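Local coordinates for twitching motility protein PilT (Aquifex aeolicus, PDB 2EYU) that probably hydrolyses ATP to power the retraction of type IV pili, serving as the motor behind twitching motility, at residues Asp89-Ala94 / Val113-Arg118. The protein carries 1 engineered substitution. Residues are numbered along the deposited sequence; the frame is centred on the assembly and turned at random.
Sequences DALRAA and VETALR
L91 reaches across to T115 and A116 with one methyl of its isobutyl group: CD1 lies 4.1 Å from T115 CB and 4.0 Å from A116 N, and thus packs on the backbone of helix 110-121 as well as on its threonine. The L91 and T115 side chains run past one another in opposite directions. L91 and A116 are buried here, whereas T115 keeps some exposure, and L91 continues down to the sheet, touching I60, I102 and V104. Helices 87-97 and 110-121 flank strand 101-104 in sequence and pack side by side on the parallel part of the sheet, an arrangement belonging to the P-loop NTPase fold; the segment axes run nearly parallel, at 16°, with a closest approach of 9.7 Å. Toward solvent the contact thins to one aliphatic touch, R92 CG to T115 CG2 at 4.0 Å, the two side chains crossing at about a right angle. T115 offers carbon rather than oxygen to both neighbours: CG2 is anti to the backbone N, while OG1 lies beside that N (chi1 -53°) and hydrogen-bonds back to E111 O in its own helix.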
loop_
_atom_site.group_PDB
_atom_site.type_symbol
_atom_site.label_atom_id
_atom_site.label_comp_id
_atom_site.label_asym_id
_atom_site.label_seq_id
_atom_site.Cartn_x
_atom_site.Cartn_y
_atom_site.Cartn_z
ATOM N N ASP A 89 -11.110 1.367 -18.202
ATOM C CA ASP A 89 -11.919 2.409 -18.814
ATOM C C ASP A 89 -11.916 3.694 -17.987
ATOM O O ASP A 89 -11.374 4.704 -18.424
ATOM C CB ASP A 89 -13.369 1.945 -18.987
ATOM C CG ASP A 89 -14.001 2.593 -20.210
ATOM O OD1 ASP A 89 -15.041 3.268 -20.055
ATOM O OD2 ASP A 89 -13.448 2.425 -21.310
ATOM N N ALA A 90 -12.507 3.594 -16.808
ATOM C CA ALA A 90 -12.599 4.656 -15.827
ATOM C C ALA A 90 -11.244 5.223 -15.452
ATOM O O ALA A 90 -11.048 6.392 -15.107
ATOM C CB ALA A 90 -13.250 4.121 -14.556
ATOM N N LEU A 91 -10.224 4.355 -15.485
ATOM C CA LEU A 91 -8.949 4.948 -15.033
ATOM C C LEU A 91 -8.469 5.939 -16.081
ATOM O O LEU A 91 -8.131 7.091 -15.799
ATOM C CB LEU A 91 -7.967 3.832 -14.757
ATOM C CG LEU A 91 -7.138 3.892 -13.479
ATOM C CD1 LEU A 91 -6.086 2.790 -13.514
ATOM C CD2 LEU A 91 -6.495 5.258 -13.307
ATOM N N ARG A 92 -8.453 5.499 -17.342
ATOM C CA ARG A 92 -7.969 6.401 -18.387
ATOM C C ARG A 92 -8.823 7.657 -18.513
ATOM O O ARG A 92 -8.345 8.687 -18.998
ATOM C CB ARG A 92 -7.869 5.665 -19.727
ATOM C CG ARG A 92 -6.451 5.694 -20.294
ATOM C CD ARG A 92 -6.326 4.765 -21.500
ATOM N NE ARG A 92 -6.960 5.348 -22.679
ATOM C CZ ARG A 92 -6.765 4.985 -23.938
ATOM N NH1 ARG A 92 -5.932 4.000 -24.247
ATOM N NH2 ARG A 92 -7.404 5.603 -24.932
ATOM N N ALA A 93 -10.069 7.607 -18.077
ATOM C CA ALA A 93 -10.969 8.758 -18.052
ATOM C C ALA A 93 -10.621 9.722 -16.936
ATOM O O ALA A 93 -10.512 10.938 -17.094
ATOM C CB ALA A 93 -12.406 8.258 -17.929
ATOM N N ALA A 94 -10.391 9.236 -15.710
ATOM C CA ALA A 94 -9.851 10.140 -14.692
ATOM C C ALA A 94 -8.530 10.765 -15.115
ATOM O O ALA A 94 -8.178 11.905 -14.800
ATOM C CB ALA A 94 -9.633 9.370 -13.395
ATOM N N VAL A 113 -3.181 -1.955 -14.408
ATOM C CA VAL A 113 -1.838 -1.794 -13.875
ATOM C C VAL A 113 -0.970 -0.887 -14.745
ATOM O O VAL A 113 -0.243 -0.015 -14.264
ATOM C CB VAL A 113 -1.146 -3.165 -13.796
ATOM C CG1 VAL A 113 0.281 -2.947 -13.315
ATOM C CG2 VAL A 113 -1.868 -4.115 -12.863
ATOM N N GLU A 114 -1.020 -1.117 -16.057
ATOM C CA GLU A 114 -0.237 -0.291 -16.980
ATOM C C GLU A 114 -0.744 1.138 -16.928
ATOM O O GLU A 114 -0.015 2.135 -16.938
ATOM C CB GLU A 114 -0.289 -0.822 -18.412
ATOM C CG GLU A 114 1.020 -0.710 -19.166
ATOM C CD GLU A 114 1.639 0.670 -19.159
ATOM O OE1 GLU A 114 2.310 1.045 -18.170
ATOM O OE2 GLU A 114 1.472 1.399 -20.161
ATOM N N THR A 115 -2.064 1.304 -16.841
ATOM C CA THR A 115 -2.490 2.707 -16.779
ATOM C C THR A 115 -2.071 3.312 -15.447
ATOM O O THR A 115 -1.671 4.477 -15.403
ATOM C CB THR A 115 -4.002 2.884 -16.988
ATOM O OG1 THR A 115 -4.413 2.235 -18.196
ATOM C CG2 THR A 115 -4.321 4.361 -17.163
ATOM N N ALA A 116 -2.152 2.546 -14.357
ATOM C CA ALA A 116 -1.751 3.092 -13.078
ATOM C C ALA A 116 -0.306 3.608 -13.098
ATOM O O ALA A 116 -0.047 4.651 -12.508
ATOM C CB ALA A 116 -1.819 2.059 -11.964
ATOM N N LEU A 117 0.577 2.836 -13.706
ATOM C CA LEU A 117 1.998 3.176 -13.806
ATOM C C LEU A 117 2.192 4.457 -14.591
ATOM O O LEU A 117 3.047 5.288 -14.296
ATOM C CB LEU A 117 2.796 2.077 -14.501
ATOM C CG LEU A 117 3.266 0.863 -13.717
ATOM C CD1 LEU A 117 2.718 -0.434 -14.304
ATOM C CD2 LEU A 117 4.788 0.793 -13.707
ATOM N N ARG A 118 1.386 4.642 -15.644
ATOM C CA ARG A 118 1.663 5.868 -16.413
ATOM C C ARG A 118 1.156 7.069 -15.617
ATOM O O ARG A 118 1.838 8.104 -15.557
ATOM C CB ARG A 118 1.075 5.820 -17.819
ATOM C CG ARG A 118 1.834 4.881 -18.753
ATOM C CD ARG A 118 2.789 5.626 -19.676
ATOM N NE ARG A 118 4.181 5.232 -19.455
ATOM C CZ ARG A 118 4.699 4.097 -19.912
ATOM N NH1 ARG A 118 5.968 3.790 -19.680
ATOM N NH2 ARG A 118 3.923 3.262 -20.607
#